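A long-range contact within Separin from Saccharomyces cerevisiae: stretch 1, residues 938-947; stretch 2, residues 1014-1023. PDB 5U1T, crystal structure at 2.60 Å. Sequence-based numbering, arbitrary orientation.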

ATOM      1  N   MET A 938     -22.823  23.663  22.205  1.00 58.32           N
ATOM      2  CA  MET A 938     -23.068  24.595  23.275  1.00 56.02           C
ATOM      3  C   MET A 938     -23.688  25.875  22.692  1.00 64.32           C
ATOM      4  O   MET A 938     -24.663  26.412  23.219  1.00 65.62           O
ATOM      5  CB  MET A 938     -21.760  24.878  24.002  1.00 64.99           C
ATOM      6  CG  MET A 938     -21.842  25.841  25.158  1.00 67.97           C
ATOM      7  SD  MET A 938     -20.250  25.829  26.040  1.00 89.78           S
ATOM      8  CE  MET A 938     -20.442  27.152  27.270  1.00 73.18           C
ATOM      9  N   TRP A 939     -23.136  26.336  21.575  1.00 62.85           N
ATOM     10  CA  TRP A 939     -23.685  27.482  20.874  1.00 63.27           C
ATOM     11  C   TRP A 939     -25.137  27.266  20.396  1.00 66.04           C
ATOM     12  O   TRP A 939     -25.990  28.091  20.688  1.00 67.60           O
ATOM     13  CB  TRP A 939     -22.805  27.869  19.681  1.00 60.94           C
ATOM     14  CG  TRP A 939     -23.372  29.046  19.014  1.00 62.11           C
ATOM     15  CD1 TRP A 939     -24.066  29.078  17.839  1.00 71.12           C
ATOM     16  CD2 TRP A 939     -23.384  30.372  19.524  1.00 62.86           C
ATOM     17  NE1 TRP A 939     -24.481  30.359  17.570  1.00 70.20           N
ATOM     18  CE2 TRP A 939     -24.077  31.170  18.596  1.00 63.47           C
ATOM     19  CE3 TRP A 939     -22.861  30.967  20.674  1.00 64.41           C
ATOM     20  CZ2 TRP A 939     -24.262  32.528  18.779  1.00 71.31           C
ATOM     21  CZ3 TRP A 939     -23.041  32.314  20.858  1.00 70.63           C
ATOM     22  CH2 TRP A 939     -23.738  33.088  19.916  1.00 71.70           C
ATOM     23  N   GLN A 940     -25.432  26.179  19.676  1.00 67.61           N
ATOM     24  CA  GLN A 940     -26.799  25.991  19.161  1.00 67.08           C
ATOM     25  C   GLN A 940     -27.806  26.014  20.324  1.00 67.31           C
ATOM     26  O   GLN A 940     -28.917  26.525  20.188  1.00 58.68           O
ATOM     27  CB  GLN A 940     -26.924  24.687  18.329  1.00 64.34           C
ATOM     28  CG  GLN A 940     -26.144  24.633  16.977  1.00 89.48           C
ATOM     29  CD  GLN A 940     -26.255  23.259  16.225  1.00 95.12           C
ATOM     30  OE1 GLN A 940     -26.495  22.201  16.842  1.00101.22           O
ATOM     31  NE2 GLN A 940     -26.076  23.289  14.893  1.00100.21           N
ATOM     32  N   LYS A 941     -27.383  25.497  21.476  1.00 63.19           N
ATOM     33  CA  LYS A 941     -28.246  25.353  22.633  1.00 59.55           C
ATOM     34  C   LYS A 941     -28.510  26.702  23.306  1.00 70.45           C
ATOM     35  O   LYS A 941     -29.664  27.067  23.579  1.00 65.56           O
ATOM     36  CB  LYS A 941     -27.623  24.376  23.627  1.00 56.96           C
ATOM     37  CG  LYS A 941     -28.484  24.095  24.851  1.00 68.03           C
ATOM     38  CD  LYS A 941     -27.819  23.059  25.797  1.00 79.05           C
ATOM     39  CE  LYS A 941     -28.663  22.769  27.068  1.00 89.19           C
ATOM     40  NZ  LYS A 941     -28.012  21.764  27.980  1.00 84.21           N
ATOM     41  N   VAL A 942     -27.439  27.443  23.570  1.00 64.62           N
ATOM     42  CA  VAL A 942     -27.578  28.718  24.239  1.00 66.56           C
ATOM     43  C   VAL A 942     -28.268  29.703  23.307  1.00 64.49           C
ATOM     44  O   VAL A 942     -29.126  30.472  23.737  1.00 66.22           O
ATOM     45  CB  VAL A 942     -26.215  29.272  24.713  1.00 65.02           C
ATOM     46  CG1 VAL A 942     -26.299  30.765  24.997  1.00 55.44           C
ATOM     47  CG2 VAL A 942     -25.752  28.526  25.962  1.00 68.30           C
ATOM     48  N   MET A 943     -27.925  29.667  22.029  1.00 62.17           N
ATOM     49  CA  MET A 943     -28.500  30.629  21.113  1.00 66.72           C
ATOM     50  C   MET A 943     -29.977  30.345  20.949  1.00 66.07           C
ATOM     51  O   MET A 943     -30.773  31.258  20.775  1.00 73.69           O
ATOM     52  CB  MET A 943     -27.804  30.618  19.746  1.00 66.60           C
ATOM     53  CG  MET A 943     -27.956  31.954  18.988  1.00 77.05           C
ATOM     54  SD  MET A 943     -28.102  31.839  17.165  1.00 98.10           S
ATOM     55  CE  MET A 943     -28.471  33.552  16.730  1.00 80.41           C
ATOM     56  N   SER A 944     -30.362  29.083  21.029  1.00 65.89           N
ATOM     57  CA  SER A 944     -31.744  28.751  20.752  1.00 69.51           C
ATOM     58  C   SER A 944     -32.616  29.025  21.963  1.00 68.42           C
ATOM     59  O   SER A 944     -33.789  29.379  21.813  1.00 68.74           O
ATOM     60  CB  SER A 944     -31.881  27.297  20.334  1.00 69.02           C
ATOM     61  OG  SER A 944     -31.885  26.477  21.481  1.00 72.10           O
ATOM     62  N   GLN A 945     -32.040  28.853  23.155  1.00 67.37           N
ATOM     63  CA  GLN A 945     -32.701  29.208  24.416  1.00 68.82           C
ATOM     64  C   GLN A 945     -32.970  30.700  24.510  1.00 68.10           C
ATOM     65  O   GLN A 945     -34.088  31.126  24.778  1.00 67.63           O
ATOM     66  CB  GLN A 945     -31.856  28.785  25.619  1.00 66.60           C
ATOM     67  CG  GLN A 945     -31.723  27.278  25.799  1.00 73.29           C
ATOM     68  CD  GLN A 945     -30.807  26.891  26.953  1.00 75.13           C
ATOM     69  OE1 GLN A 945     -30.076  27.720  27.498  1.00 75.22           O
ATOM     70  NE2 GLN A 945     -30.850  25.622  27.332  1.00 76.26           N
ATOM     71  N   LEU A 946     -31.926  31.492  24.304  1.00 64.44           N
ATOM     72  CA  LEU A 946     -32.061  32.933  24.376  1.00 64.78           C
ATOM     73  C   LEU A 946     -33.121  33.377  23.390  1.00 68.77           C
ATOM     74  O   LEU A 946     -33.931  34.264  23.676  1.00 64.79           O
ATOM     75  CB  LEU A 946     -30.727  33.629  24.077  1.00 63.02           C
ATOM     76  CG  LEU A 946     -29.653  33.397  25.134  1.00 64.28           C
ATOM     77  CD1 LEU A 946     -28.469  34.304  24.915  1.00 59.93           C
ATOM     78  CD2 LEU A 946     -30.250  33.569  26.522  1.00 61.01           C
ATOM     79  N   GLU A 947     -33.138  32.720  22.238  1.00 68.62           N
ATOM     80  CA  GLU A 947     -33.886  33.233  21.109  1.00 67.05           C
ATOM     81  C   GLU A 947     -35.391  33.111  21.280  1.00 69.04           C
ATOM     82  O   GLU A 947     -36.142  33.640  20.465  1.00 70.98           O
ATOM     83  CB  GLU A 947     -33.453  32.532  19.828  1.00 64.86           C
ATOM     84  CG  GLU A 947     -33.209  33.500  18.706  1.00 72.30           C
ATOM     85  CD  GLU A 947     -32.354  32.914  17.609  1.00 84.87           C
ATOM     86  OE1 GLU A 947     -31.627  33.701  16.942  1.00 85.12           O
ATOM     87  OE2 GLU A 947     -32.406  31.669  17.406  1.00 87.80           O
TER
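Stretch 2 1014-1023: AAISKLKQMK

Two helices that pack nearly antiparallel meet through residues spaced three or four apart, and this pair from Separin illustrates the rule. Stretch 2 is helical throughout, and its axis runs at 158° to that of the helix in stretch 1 (signed crossing angle -158°), with a closest approach of 10.8 Å. The register therefore reverses: Trp-939 lies nearest Met-1022, Val-942 nearest Lys-1018 and Leu-946 nearest Ala-1015, with CA atoms 7.4, 6.9 and 7.3 Å apart.

Met-938, extended with all three chi angles t, brings its CE to 3.3 Å from both OE1 of Gln-1021 and the backbone N of Met-1022, while its CG lies 3.8 Å from Met-1022 SD. Trp-939 points its CA-to-CB bond sideways, yet its CB still meets Met-1022 CE at 3.7 Å, so one methionine packs against two successive residues. One turn on, Val-942 CG2 rests 3.8 Å from Lys-1018 CB, using the aliphatic part of the lysine. Gln-945 approaches that same side chain, its OE1 3.6 Å from Lys-1018 CD. Leu-946 completes the contact, with CD2 3.8 Å from Ala-1015 CB and CD1 4.4 Å from Leu-1019 CD1. No hydrogen bond crosses between the stretches; the 520 Å² buried here reflects side-chain packing.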

ATOM      1  N   ALA A1014     -28.900  34.208  34.336  1.00 53.09           N
ATOM      2  CA  ALA A1014     -28.676  32.967  33.621  1.00 58.32           C
ATOM      3  C   ALA A1014     -28.047  33.220  32.256  1.00 60.75           C
ATOM      4  O   ALA A1014     -27.223  32.437  31.778  1.00 58.57           O
ATOM      5  CB  ALA A1014     -29.980  32.203  33.467  1.00 60.32           C
ATOM      6  N   ALA A1015     -28.434  34.309  31.614  1.00 61.97           N
ATOM      7  CA  ALA A1015     -27.987  34.522  30.251  1.00 55.17           C
ATOM      8  C   ALA A1015     -26.554  35.030  30.263  1.00 57.27           C
ATOM      9  O   ALA A1015     -25.745  34.634  29.424  1.00 62.96           O
ATOM     10  CB  ALA A1015     -28.902  35.470  29.532  1.00 49.51           C
ATOM     11  N   ILE A1016     -26.233  35.880  31.233  1.00 54.33           N
ATOM     12  CA  ILE A1016     -24.866  36.364  31.389  1.00 59.20           C
ATOM     13  C   ILE A1016     -23.969  35.181  31.765  1.00 54.87           C
ATOM     14  O   ILE A1016     -22.824  35.079  31.310  1.00 55.07           O
ATOM     15  CB  ILE A1016     -24.780  37.489  32.438  1.00 57.81           C
ATOM     16  CG1 ILE A1016     -25.582  38.687  31.944  1.00 61.17           C
ATOM     17  CG2 ILE A1016     -23.336  37.890  32.729  1.00 47.98           C
ATOM     18  CD1 ILE A1016     -25.718  39.793  32.936  1.00 61.40           C
ATOM     19  N   SER A1017     -24.507  34.262  32.554  1.00 53.00           N
ATOM     20  CA  SER A1017     -23.735  33.086  32.932  1.00 55.39           C
ATOM     21  C   SER A1017     -23.416  32.174  31.742  1.00 59.83           C
ATOM     22  O   SER A1017     -22.265  31.822  31.540  1.00 55.62           O
ATOM     23  CB  SER A1017     -24.462  32.291  34.000  1.00 56.72           C
ATOM     24  OG  SER A1017     -23.603  31.294  34.523  1.00 62.93           O
ATOM     25  N   LYS A1018     -24.422  31.814  30.951  1.00 55.65           N
ATOM     26  CA  LYS A1018     -24.212  30.941  29.806  1.00 51.01           C
ATOM     27  C   LYS A1018     -23.283  31.576  28.780  1.00 64.79           C
ATOM     28  O   LYS A1018     -22.546  30.879  28.063  1.00 69.00           O
ATOM     29  CB  LYS A1018     -25.550  30.570  29.161  1.00 51.27           C
ATOM     30  CG  LYS A1018     -26.347  29.590  30.013  1.00 59.32           C
ATOM     31  CD  LYS A1018     -27.826  29.496  29.632  1.00 62.23           C
ATOM     32  CE  LYS A1018     -28.593  28.643  30.644  1.00 63.37           C
ATOM     33  NZ  LYS A1018     -28.182  27.215  30.575  1.00 63.17           N
ATOM     34  N   LEU A1019     -23.303  32.900  28.711  1.00 59.06           N
ATOM     35  CA  LEU A1019     -22.463  33.602  27.768  1.00 55.25           C
ATOM     36  C   LEU A1019     -21.012  33.652  28.236  1.00 57.84           C
ATOM     37  O   LEU A1019     -20.109  33.468  27.429  1.00 57.03           O
ATOM     38  CB  LEU A1019     -23.009  35.007  27.531  1.00 59.38           C
ATOM     39  CG  LEU A1019     -24.172  35.024  26.543  1.00 55.28           C
ATOM     40  CD1 LEU A1019     -24.970  36.306  26.677  1.00 51.13           C
ATOM     41  CD2 LEU A1019     -23.627  34.861  25.142  1.00 50.86           C
ATOM     42  N   LYS A1020     -20.783  33.905  29.523  1.00 57.61           N
ATOM     43  CA  LYS A1020     -19.422  33.915  30.065  1.00 59.50           C
ATOM     44  C   LYS A1020     -18.801  32.513  29.968  1.00 63.79           C
ATOM     45  O   LYS A1020     -17.581  32.344  29.876  1.00 60.99           O
ATOM     46  CB  LYS A1020     -19.418  34.416  31.511  1.00 53.25           C
ATOM     47  CG  LYS A1020     -19.715  35.912  31.657  1.00 65.82           C
ATOM     48  CD  LYS A1020     -20.073  36.309  33.104  1.00 71.15           C
ATOM     49  CE  LYS A1020     -18.900  36.958  33.859  1.00 77.78           C
ATOM     50  NZ  LYS A1020     -19.341  37.858  34.981  1.00 83.32           N
ATOM     51  N   GLN A1021     -19.673  31.516  29.971  1.00 60.90           N
ATOM     52  CA  GLN A1021     -19.293  30.130  29.853  1.00 60.07           C
ATOM     53  C   GLN A1021     -18.819  29.863  28.434  1.00 68.25           C
ATOM     54  O   GLN A1021     -17.784  29.230  28.208  1.00 66.35           O
ATOM     55  CB  GLN A1021     -20.484  29.242  30.211  1.00 64.61           C
ATOM     56  CG  GLN A1021     -20.165  27.786  30.508  1.00 71.73           C
ATOM     57  CD  GLN A1021     -21.424  26.924  30.504  1.00 81.80           C
ATOM     58  OE1 GLN A1021     -22.440  27.285  29.888  1.00 83.62           O
ATOM     59  NE2 GLN A1021     -21.366  25.785  31.186  1.00 80.75           N
ATOM     60  N   MET A1022     -19.595  30.362  27.482  1.00 64.34           N
ATOM     61  CA  MET A1022     -19.250  30.301  26.079  1.00 58.26           C
ATOM     62  C   MET A1022     -17.957  31.086  25.787  1.00 61.29           C
ATOM     63  O   MET A1022     -17.130  30.642  25.000  1.00 68.74           O
ATOM     64  CB  MET A1022     -20.416  30.832  25.243  1.00 55.05           C
ATOM     65  CG  MET A1022     -20.303  30.590  23.746  1.00 64.32           C
ATOM     66  SD  MET A1022     -20.483  28.849  23.264  1.00 69.19           S
ATOM     67  CE  MET A1022     -19.792  28.918  21.622  1.00 65.67           C
ATOM     68  N   LYS A1023     -17.782  32.239  26.421  1.00 62.95           N
ATOM     69  CA  LYS A1023     -16.578  33.040  26.234  1.00 64.35           C
ATOM     70  C   LYS A1023     -15.346  32.234  26.638  1.00 66.76           C
ATOM     71  O   LYS A1023     -14.335  32.256  25.940  1.00 64.58           O
ATOM     72  CB  LYS A1023     -16.648  34.352  27.049  1.00 56.65           C
ATOM     73  CG  LYS A1023     -15.424  35.276  26.877  1.00 64.96           C
ATOM     74  CD  LYS A1023     -15.410  36.497  27.802  1.00 66.61           C
ATOM     75  CE  LYS A1023     -14.327  36.399  28.912  1.00 78.61           C
ATOM     76  NZ  LYS A1023     -14.495  35.271  29.956  1.00 73.32           N
TER